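Local atomic coordinates of type I polyketide synthase PikAII (Streptomyces venezuelae, PDB entry 3QP9), a protein that carries a C2-type ketoreductase domain of a modular polyketide synthase, which probably epimerises polyketide intermediates rather than reducing them. Residues Ala65-Ala70 with Gly109-Leu114; Gln90-Thr95 with Thr135-Gln140; Ser119-His124 with Asp362-Ala367. One frame throughout, in Å; residues are numbered along the deposited sequence.

From the N terminus, helix 65-73 comes back in contact 1 onto strand 109-112, closing a loop that holds a strand and helix 89-102. Contact 2 starts inside this loop and ends beyond it, at helix 130-144, so contacts 1 and 2 cross in sequence; in space they touch, Ser112 and Leu114 packing on Leu138. Contact 3 opens after contact 1 has closed, the two in series and not touching, but within the span of contact 2, which it crosses; it closes about 240 residues later at helix 363-386, where Leu136 packs on Asp362, Ala363 and Leu366. Contacts 1 and 2 knit the N-terminal Rossmann-like half together; contact 3 ties it to the C-terminal half.

Contact 1 of 3, residues Ala65-Ala70 with Gly109-Leu114; sequences APVLAA and GVLSLL
Val67 carries the helix side of this contact and meets Leu111 and Leu113, so a single valine spans two residues of the facing segment. Ahead of it, in the first turn of helix 65-73, the carbonyls of Ala65 and Pro66 accept from Ala69 N and Ala70 N, forming the first turn from which Val67 projects. Its two methyls then divide the work. CG1, anti to the backbone N (chi1 -175°), lies 3.8 Å from Leu111 CD2, where the two side chains cross obliquely; CG2 reaches tip to tip to Leu113 CD1, at 3.7 Å. Leu113 CD1 also comes within 4.0 Å of Val67 CB, nestling against the branch point. The next residue, Leu68, turns to Val54 of strand 51-57, the strand that also supports Leu113. Further on, Ala70 joins Val67 in packing on Leu205 of helix 202-212. Opposite the helix, Leu111 is held by backbone bonds to Leu53 and Val55, while Ser112 points to the other face and packs on Leu138. There its OG accepts from Leu114 N (3.1 Å, 162°), an ST turn with Leu113 at its middle as the strand ends. This is the Rossmann pattern of a helix laid over a parallel sheet, here in the N-terminal half of the ketoreductase. All three touching residues are buried and meet through aliphatic carbons, the closest of them methyls, so the contact rests on dispersion and the exclusion of water.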
# COMPACT_ATOMS: atom_id res chain seq x y z
N ALA A 65 -2.34 -8.53 26.56
CA ALA A 65 -1.81 -9.15 27.76
C ALA A 65 -0.41 -9.69 27.51
O ALA A 65 0.52 -9.32 28.22
CB ALA A 65 -2.76 -10.26 28.33
N PRO A 66 -0.24 -10.56 26.46
CA PRO A 66 1.09 -11.07 26.23
C PRO A 66 2.06 -10.01 25.58
O PRO A 66 3.29 -10.09 25.80
CB PRO A 66 0.84 -12.31 25.36
CG PRO A 66 -0.42 -11.94 24.54
CD PRO A 66 -1.18 -10.95 25.40
N VAL A 67 1.52 -9.05 24.82
CA VAL A 67 2.29 -7.82 24.49
C VAL A 67 2.94 -7.13 25.77
O VAL A 67 4.16 -6.95 25.82
CB VAL A 67 1.51 -6.80 23.63
CG1 VAL A 67 2.44 -5.63 23.25
CG2 VAL A 67 0.98 -7.46 22.35
N LEU A 68 2.16 -6.79 26.80
CA LEU A 68 2.82 -6.20 27.98
C LEU A 68 3.75 -7.16 28.68
O LEU A 68 4.81 -6.74 29.17
CB LEU A 68 1.85 -5.54 28.99
CG LEU A 68 0.51 -4.92 28.60
CD1 LEU A 68 -0.04 -4.27 29.86
CD2 LEU A 68 0.66 -3.90 27.52
N ALA A 69 3.41 -8.46 28.71
CA ALA A 69 4.36 -9.37 29.34
C ALA A 69 5.70 -9.32 28.61
O ALA A 69 6.74 -9.21 29.25
CB ALA A 69 3.80 -10.83 29.43
N ALA A 70 5.69 -9.35 27.27
CA ALA A 70 6.97 -9.29 26.53
C ALA A 70 7.75 -8.02 26.78
O ALA A 70 8.98 -8.06 26.96
CB ALA A 70 6.76 -9.50 25.04
N GLY A 109 8.56 5.22 24.81
CA GLY A 109 8.06 4.86 23.49
C GLY A 109 6.57 4.70 23.52
O GLY A 109 5.95 4.63 24.59
N VAL A 110 5.99 4.60 22.33
CA VAL A 110 4.58 4.34 22.14
C VAL A 110 4.42 3.23 21.08
O VAL A 110 4.97 3.35 19.98
CB VAL A 110 3.83 5.59 21.61
CG1 VAL A 110 2.28 5.34 21.47
CG2 VAL A 110 4.08 6.83 22.55
N LEU A 111 3.66 2.19 21.46
CA LEU A 111 3.43 0.97 20.71
C LEU A 111 1.97 0.94 20.43
O LEU A 111 1.17 0.74 21.35
CB LEU A 111 3.75 -0.26 21.54
CG LEU A 111 3.75 -1.54 20.67
CD1 LEU A 111 4.70 -1.39 19.52
CD2 LEU A 111 4.12 -2.72 21.55
N SER A 112 1.59 1.16 19.20
CA SER A 112 0.16 1.10 18.84
C SER A 112 -0.26 -0.28 18.42
O SER A 112 0.31 -0.85 17.44
CB SER A 112 -0.10 2.03 17.70
OG SER A 112 -1.45 1.93 17.30
N LEU A 113 -1.24 -0.87 19.13
CA LEU A 113 -1.85 -2.11 18.58
C LEU A 113 -3.15 -1.79 17.80
O LEU A 113 -3.97 -2.69 17.60
CB LEU A 113 -2.11 -3.16 19.72
CG LEU A 113 -0.91 -3.49 20.63
CD1 LEU A 113 -1.25 -4.64 21.61
CD2 LEU A 113 0.36 -3.90 19.84
N LEU A 114 -3.37 -0.53 17.43
CA LEU A 114 -4.69 -0.11 16.87
C LEU A 114 -5.04 -0.78 15.55
O LEU A 114 -6.20 -0.97 15.24
CB LEU A 114 -4.83 1.42 16.68
CG LEU A 114 -4.81 2.25 17.99
CD1 LEU A 114 -4.76 3.73 17.67
CD2 LEU A 114 -6.10 1.90 18.87

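Contact 2 of 3, residues Gln90-Thr95 with Thr135-Gln140; sequences QRLAAT and TLTLVQ
Arg91 O, one residue before the Leu92 that meets Thr137 and Leu138, is gripped twice by Thr95. Thr95 N bonds it in the usual helical way and Thr95 OG1 adds a second bond of 2.9 Å, the two arriving from opposite faces of the carbonyl plane. The hydroxyl lies 33° out of that plane, as its chi1 of -63° turns it back along the helix. Across the interface Leu92 does the touching. Its CD1 lies over the backbone of helix 130-144, 3.8 Å from Leu138 CA and 4.0 Å from Leu138 N, with Thr137 CG2 at 4.0 Å. The other methyl, CD2, is 4.2 Å from Leu138 CD1, so Leu92 straddles the base and the end of that leucine. A chi1 of -136°, well off the staggered positions, brings CD1 over Leu138. Thr137 turns its methyl to the interface, CG2 being anti to the backbone N, and spends its OG1 on Gly133 O within its own helix. Nearby, Gln90 NE2 binds Asp144 OD1, a polar link between the two helices. Leu138 also packs on Leu96 and Leu114, so the pair of helices is joined to the end of strand 109-112. Helices 89-102 and 130-144 thus lie side by side on the sheet face that Ser112 looks toward. With the hydroxyls satisfied inside their own helices, the side-chain surfaces that meet are apolar, Leu92 CD1 also lying against the helix backbone, and their grip depends on close fit.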
# COMPACT_ATOMS: atom_id res chain seq x y z
N GLN A 90 -9.42 14.78 20.04
CA GLN A 90 -9.32 15.46 21.33
C GLN A 90 -9.45 14.53 22.55
O GLN A 90 -8.67 14.67 23.48
CB GLN A 90 -10.22 16.70 21.37
CG GLN A 90 -9.50 17.96 20.80
CD GLN A 90 -8.44 17.69 19.67
OE1 GLN A 90 -8.65 18.07 18.50
NE2 GLN A 90 -7.31 17.06 20.03
N ARG A 91 -10.37 13.56 22.51
CA ARG A 91 -10.45 12.57 23.60
C ARG A 91 -9.16 11.77 23.76
O ARG A 91 -8.72 11.54 24.89
CB ARG A 91 -11.63 11.62 23.38
CG ARG A 91 -12.94 12.33 23.11
CD ARG A 91 -13.63 12.75 24.41
NE ARG A 91 -15.05 13.09 24.24
CZ ARG A 91 -16.01 12.27 23.79
NH1 ARG A 91 -15.73 11.02 23.40
NH2 ARG A 91 -17.28 12.69 23.71
N LEU A 92 -8.56 11.35 22.63
CA LEU A 92 -7.34 10.55 22.68
C LEU A 92 -6.18 11.39 23.20
O LEU A 92 -5.38 10.89 23.96
CB LEU A 92 -6.97 9.97 21.31
CG LEU A 92 -6.51 8.51 21.22
CD1 LEU A 92 -6.08 8.12 19.76
CD2 LEU A 92 -5.44 8.14 22.18
N ALA A 93 -6.07 12.64 22.75
CA ALA A 93 -5.01 13.55 23.22
C ALA A 93 -5.10 13.78 24.75
O ALA A 93 -4.08 13.85 25.43
CB ALA A 93 -5.04 14.90 22.45
N ALA A 94 -6.32 13.88 25.26
CA ALA A 94 -6.56 14.07 26.74
C ALA A 94 -6.05 12.82 27.42
O ALA A 94 -5.35 12.87 28.42
CB ALA A 94 -8.02 14.20 26.99
N THR A 95 -6.36 11.67 26.81
CA THR A 95 -6.00 10.40 27.39
C THR A 95 -4.50 10.27 27.43
O THR A 95 -3.95 9.84 28.43
CB THR A 95 -6.59 9.23 26.54
OG1 THR A 95 -8.01 9.33 26.59
CG2 THR A 95 -6.15 7.86 27.05
N THR A 135 -5.54 4.62 13.93
CA THR A 135 -4.08 4.84 13.81
C THR A 135 -3.77 6.24 13.35
O THR A 135 -2.82 6.93 13.87
CB THR A 135 -3.50 3.90 12.75
OG1 THR A 135 -3.69 2.55 13.19
CG2 THR A 135 -1.98 4.23 12.56
N LEU A 136 -4.53 6.70 12.37
CA LEU A 136 -4.34 8.11 11.92
C LEU A 136 -4.59 9.08 13.08
O LEU A 136 -3.83 10.06 13.36
CB LEU A 136 -5.28 8.46 10.75
CG LEU A 136 -5.28 10.00 10.45
CD1 LEU A 136 -3.94 10.55 10.05
CD2 LEU A 136 -6.36 10.48 9.45
N THR A 137 -5.64 8.75 13.82
CA THR A 137 -6.04 9.64 14.93
C THR A 137 -4.96 9.71 15.99
O THR A 137 -4.70 10.77 16.61
CB THR A 137 -7.39 9.15 15.47
OG1 THR A 137 -8.32 9.32 14.39
CG2 THR A 137 -7.89 10.02 16.68
N LEU A 138 -4.31 8.58 16.20
CA LEU A 138 -3.25 8.48 17.18
C LEU A 138 -2.01 9.30 16.80
O LEU A 138 -1.44 9.92 17.66
CB LEU A 138 -2.90 7.03 17.49
CG LEU A 138 -1.72 6.81 18.44
CD1 LEU A 138 -2.10 7.24 19.86
CD2 LEU A 138 -1.28 5.40 18.43
N VAL A 139 -1.66 9.33 15.51
CA VAL A 139 -0.49 10.06 15.01
C VAL A 139 -0.72 11.57 15.27
O VAL A 139 0.23 12.35 15.51
CB VAL A 139 -0.38 9.90 13.51
CG1 VAL A 139 0.62 10.90 12.92
CG2 VAL A 139 0.03 8.47 13.15
N GLN A 140 -1.97 11.96 15.15
CA GLN A 140 -2.33 13.37 15.27
C GLN A 140 -2.35 13.76 16.74
O GLN A 140 -1.79 14.79 17.11
CB GLN A 140 -3.74 13.58 14.71
CG GLN A 140 -3.80 13.76 13.22
CD GLN A 140 -5.19 13.65 12.65
OE1 GLN A 140 -6.17 13.23 13.30
NE2 GLN A 140 -5.29 14.08 11.42

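Contact 3 of 3, residues Ser119-His124 with Asp362-Ala367; sequences SAHPGH and DADALA
Ala367 CB sits over the centre of one face of the His124 ring, 3.4 Å from the centroid and only 6° off the ring normal, a CH-pi contact, while His121 CD2 and Asp364 CG lie at the ring's edge in its plane. The His121 ring has Pro122 CD against one face, offset toward the rim, and Gly123 CA at its edge. Both histidines belong to a type I turn, 121-124, closed by His124 N on His121 O (3.0 Å), which brings the two rings to the same side, toward the first turns of helix 363-386. In this way a loop of the N-terminal Rossmann-like half leans on that helix of the C-terminal half. Asp364 reaches toward the outer ends of both rings: its carboxylate is turned 75° from the His121 ring, and its OD2 stands 4.0 Å from His121 NE2, too far for a bond. The approach of OD2 to His124 is too close and doubtful, that ring being probably turned over in the model. Arg130 of helix 130-144 packs on His121 and its NE bonds Ala120 O, so that helix holds the loop too; Phe128, from a loop, packs on Ala367. Asp362 caps the helix: its OD1 bonds Asp364 N weakly, and takes Ala365 N at 3.1 Å in an almost straight bond of 178°, met nearly along the C-O axis of the carboxylate.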
# COMPACT_ATOMS: atom_id res chain seq x y z
N SER A 119 -12.45 -4.23 12.48
CA SER A 119 -13.89 -4.05 12.40
C SER A 119 -14.26 -2.99 11.38
O SER A 119 -13.53 -2.05 11.16
CB SER A 119 -14.47 -3.69 13.80
OG SER A 119 -14.07 -2.39 14.15
N ALA A 120 -15.44 -3.14 10.79
CA ALA A 120 -16.04 -2.09 9.96
C ALA A 120 -16.32 -0.76 10.65
O ALA A 120 -16.77 -0.70 11.81
CB ALA A 120 -17.35 -2.59 9.32
N HIS A 121 -16.05 0.31 9.94
CA HIS A 121 -16.39 1.63 10.44
C HIS A 121 -17.75 2.03 9.87
O HIS A 121 -17.97 1.92 8.66
CB HIS A 121 -15.32 2.63 10.07
CG HIS A 121 -15.56 4.00 10.59
ND1 HIS A 121 -14.86 4.53 11.64
CD2 HIS A 121 -16.39 4.98 10.16
CE1 HIS A 121 -15.26 5.78 11.86
NE2 HIS A 121 -16.19 6.07 10.97
N PRO A 122 -18.65 2.55 10.75
CA PRO A 122 -20.05 2.90 10.42
C PRO A 122 -20.17 3.83 9.20
O PRO A 122 -21.11 3.72 8.42
CB PRO A 122 -20.55 3.63 11.68
CG PRO A 122 -19.68 3.16 12.78
CD PRO A 122 -18.31 2.92 12.14
N GLY A 123 -19.25 4.75 9.02
CA GLY A 123 -19.46 5.68 7.92
C GLY A 123 -18.98 5.18 6.55
O GLY A 123 -19.11 5.90 5.59
N HIS A 124 -18.41 3.97 6.48
CA HIS A 124 -17.49 3.68 5.35
C HIS A 124 -17.42 2.20 4.95
O HIS A 124 -17.49 1.35 5.81
CB HIS A 124 -16.10 4.22 5.65
CG HIS A 124 -16.05 5.72 5.82
ND1 HIS A 124 -15.91 6.33 7.05
CD2 HIS A 124 -16.08 6.73 4.91
CE1 HIS A 124 -15.88 7.64 6.90
NE2 HIS A 124 -15.98 7.91 5.61
N ASP A 362 -8.30 13.96 8.25
CA ASP A 362 -9.08 13.35 9.32
C ASP A 362 -9.57 11.99 8.83
O ASP A 362 -9.49 11.72 7.63
CB ASP A 362 -10.25 14.26 9.78
CG ASP A 362 -11.26 14.57 8.65
OD1 ASP A 362 -11.76 13.65 8.01
OD2 ASP A 362 -11.60 15.75 8.44
N ALA A 363 -10.07 11.16 9.75
CA ALA A 363 -10.43 9.78 9.50
C ALA A 363 -11.44 9.57 8.40
O ALA A 363 -11.37 8.54 7.73
CB ALA A 363 -10.87 9.06 10.79
N ASP A 364 -12.36 10.53 8.18
CA ASP A 364 -13.36 10.37 7.12
C ASP A 364 -12.76 10.64 5.70
O ASP A 364 -13.02 9.90 4.73
CB ASP A 364 -14.65 11.18 7.40
CG ASP A 364 -15.45 10.65 8.64
OD1 ASP A 364 -15.80 11.49 9.50
OD2 ASP A 364 -15.73 9.44 8.80
N ALA A 365 -11.96 11.70 5.60
CA ALA A 365 -11.20 12.00 4.39
C ALA A 365 -10.25 10.82 3.98
O ALA A 365 -10.24 10.40 2.78
CB ALA A 365 -10.41 13.26 4.64
N LEU A 366 -9.51 10.28 4.96
CA LEU A 366 -8.63 9.12 4.72
C LEU A 366 -9.46 7.97 4.14
O LEU A 366 -9.08 7.40 3.11
CB LEU A 366 -7.92 8.67 6.01
CG LEU A 366 -7.22 7.30 6.02
CD1 LEU A 366 -6.01 7.41 5.12
CD2 LEU A 366 -6.79 6.81 7.42
N ALA A 367 -10.58 7.66 4.83
CA ALA A 367 -11.50 6.59 4.49
C ALA A 367 -12.06 6.70 3.08
O ALA A 367 -12.10 5.70 2.33
CB ALA A 367 -12.63 6.55 5.48